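Local coordinates for uncharacterized protein (Leptotrichia buccalis, PDB 3T8K) that is of unknown function but folds into a stack of helical hairpins of the ankyrin-repeat type and is found as a two-chain assembly, at residues 75-80 with 116-121. Residues are numbered along the deposited sequence; the frame is centred on the assembly and turned at random.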
loop_
_atom_site.group_PDB
_atom_site.type_symbol
_atom_site.label_atom_id
_atom_site.label_comp_id
_atom_site.label_asym_id
_atom_site.label_seq_id
_atom_site.Cartn_x
_atom_site.Cartn_y
_atom_site.Cartn_z
ATOM N N GLY A 75 8.076 -15.159 1.705
ATOM C CA GLY A 75 7.200 -16.154 1.106
ATOM C C GLY A 75 5.984 -15.607 0.390
ATOM O O GLY A 75 5.093 -16.364 0.018
ATOM N N THR A 76 5.937 -14.298 0.190
ATOM C CA THR A 76 4.751 -13.667 -0.384
ATOM C C THR A 76 4.679 -13.826 -1.901
ATOM O O THR A 76 5.633 -13.498 -2.610
ATOM C CB THR A 76 4.723 -12.180 -0.040
ATOM O OG1 THR A 76 4.968 -12.009 1.363
ATOM C CG2 THR A 76 3.384 -11.579 -0.412
ATOM N N THR A 77 3.541 -14.321 -2.392
ATOM C CA THR A 77 3.310 -14.456 -3.831
ATOM C C THR A 77 2.892 -13.141 -4.477
ATOM O O THR A 77 2.627 -12.153 -3.789
ATOM C CB THR A 77 2.200 -15.464 -4.127
ATOM O OG1 THR A 77 0.969 -14.955 -3.603
ATOM C CG2 THR A 77 2.504 -16.804 -3.491
ATOM N N LEU A 78 2.821 -13.143 -5.808
ATOM C CA LEU A 78 2.412 -11.960 -6.551
ATOM C C LEU A 78 0.991 -11.543 -6.199
ATOM O O LEU A 78 0.610 -10.394 -6.405
ATOM C CB LEU A 78 2.514 -12.213 -8.056
ATOM C CG LEU A 78 3.950 -12.445 -8.543
ATOM C CD1 LEU A 78 3.947 -12.570 -10.042
ATOM C CD2 LEU A 78 4.850 -11.308 -8.099
ATOM N N PHE A 79 0.204 -12.470 -5.666
ATOM C CA PHE A 79 -1.188 -12.140 -5.368
ATOM C C PHE A 79 -1.337 -11.000 -4.356
ATOM O O PHE A 79 -2.327 -10.270 -4.390
ATOM C CB PHE A 79 -1.957 -13.376 -4.897
ATOM C CG PHE A 79 -2.215 -14.377 -5.979
ATOM C CD1 PHE A 79 -3.115 -14.094 -7.001
ATOM C CD2 PHE A 79 -1.569 -15.602 -5.975
ATOM C CE1 PHE A 79 -3.370 -15.017 -8.003
ATOM C CE2 PHE A 79 -1.813 -16.533 -6.973
ATOM C CZ PHE A 79 -2.719 -16.240 -7.995
ATOM N N PHE A 80 -0.366 -10.845 -3.456
ATOM C CA PHE A 80 -0.522 -9.858 -2.392
ATOM C C PHE A 80 -0.521 -8.427 -2.919
ATOM O O PHE A 80 -1.474 -7.690 -2.686
ATOM C CB PHE A 80 0.517 -10.032 -1.286
ATOM C CG PHE A 80 0.233 -9.197 -0.050
ATOM C CD1 PHE A 80 -0.828 -9.513 0.793
ATOM C CD2 PHE A 80 1.036 -8.101 0.267
ATOM C CE1 PHE A 80 -1.088 -8.752 1.927
ATOM C CE2 PHE A 80 0.784 -7.339 1.398
ATOM C CZ PHE A 80 -0.279 -7.661 2.229
ATOM N N ILE A 116 -2.537 -13.855 7.102
ATOM C CA ILE A 116 -3.839 -13.576 6.502
ATOM C C ILE A 116 -3.956 -14.171 5.106
ATOM O O ILE A 116 -2.952 -14.339 4.411
ATOM C CB ILE A 116 -4.095 -12.051 6.385
ATOM C CG1 ILE A 116 -3.017 -11.374 5.539
ATOM C CG2 ILE A 116 -4.182 -11.405 7.773
ATOM C CD1 ILE A 116 -3.277 -9.900 5.323
ATOM N N VAL A 117 -5.175 -14.486 4.681
ATOM C CA VAL A 117 -5.352 -14.896 3.284
ATOM C C VAL A 117 -4.844 -13.781 2.373
ATOM O O VAL A 117 -4.923 -12.594 2.711
ATOM C CB VAL A 117 -6.798 -15.268 2.936
ATOM C CG1 VAL A 117 -7.208 -16.538 3.689
ATOM C CG2 VAL A 117 -7.750 -14.110 3.254
ATOM N N VAL A 118 -4.292 -14.163 1.227
ATOM C CA VAL A 118 -3.551 -13.195 0.420
ATOM C C VAL A 118 -4.493 -12.212 -0.269
ATOM O O VAL A 118 -4.079 -11.112 -0.655
ATOM C CB VAL A 118 -2.638 -13.903 -0.605
ATOM C CG1 VAL A 118 -3.464 -14.489 -1.740
ATOM C CG2 VAL A 118 -1.573 -12.949 -1.122
ATOM N N PHE A 119 -5.761 -12.609 -0.389
ATOM C CA PHE A 119 -6.799 -11.789 -1.018
ATOM C C PHE A 119 -7.638 -11.003 -0.014
ATOM O O PHE A 119 -8.683 -10.462 -0.363
ATOM C CB PHE A 119 -7.732 -12.653 -1.883
ATOM C CG PHE A 119 -8.140 -13.936 -1.232
ATOM C CD1 PHE A 119 -9.269 -14.000 -0.431
ATOM C CD2 PHE A 119 -7.373 -15.079 -1.403
ATOM C CE1 PHE A 119 -9.630 -15.189 0.180
ATOM C CE2 PHE A 119 -7.722 -16.263 -0.797
ATOM C CZ PHE A 119 -8.856 -16.319 -0.003
ATOM N N LYS A 120 -7.176 -10.904 1.227
ATOM C CA LYS A 120 -8.017 -10.280 2.255
ATOM C C LYS A 120 -8.491 -8.877 1.867
ATOM O O LYS A 120 -9.618 -8.485 2.185
ATOM C CB LYS A 120 -7.300 -10.233 3.596
ATOM C CG LYS A 120 -8.070 -9.454 4.649
ATOM C CD LYS A 120 -7.557 -9.765 6.050
ATOM C CE LYS A 120 -8.313 -8.972 7.095
ATOM N NZ LYS A 120 -8.041 -9.481 8.465
ATOM N N ASN A 121 -7.641 -8.116 1.183
ATOM C CA ASN A 121 -7.995 -6.734 0.851
ATOM C C ASN A 121 -9.188 -6.617 -0.102
ATOM O O ASN A 121 -9.844 -5.576 -0.149
ATOM C CB ASN A 121 -6.792 -5.982 0.267
ATOM C CG ASN A 121 -6.986 -4.468 0.273
ATOM O OD1 ASN A 121 -7.425 -3.885 1.267
ATOM N ND2 ASN A 121 -6.655 -3.826 -0.842
#
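V118 points toward the start of helix 79-85 and carries this buried contact. Both of its methyl groups take part. CG2 stands anti to the backbone N of V118 and makes the closer approach, resting on the main chain of F80, 3.4 Å from F80 N. The same methyl meets F80 CB, with V118 CG2 to F80 CB at 3.6 Å. CG1 takes the crowded position between backbone N and carbonyl carbon (chi1 74°). From there V118 CG1 reaches F79 CB at 3.7 Å.

The two phenylalanines leave the helix start differently. F79 CB faces V118. Its chi1 of -71° puts CG anti to the carbonyl carbon, beside the backbone N, and so leads the ring away from V118. F80 has its CG anti to its backbone N (chi1 -169°), and its side chain crosses V118 obliquely. This ring extends to I116, whose CD1 lies at the ring edge, near its plane, 4.2 Å from F80 CE1. Contact between the segments is thus mainly apolar.

T77 OG1 accepts a weak capping bond from F79 N (3.3 Å), while F80 N bonds to the carbonyl O of T77. T77 and V118 cross at about a right angle, and V118 CG2 approaches T77 OG1 to 4.1 Å. V118 is itself the second residue of a type I turn from V117 to K120, closed by K120 N to V117 O at 3.2 Å.

I116 also touches F126 of the second subunit. The contact ties T77-F80 to the connection between helices 90-102 and 129-140. Sequence and capping threonine make T77-F80 consistent with the TPLH position of an ankyrin repeat. The F80 ring stacks on Y111. Its side chain touches Y43 of helix 41-45, and the F79 side chain packs on C97 and L101 of helix 90-102.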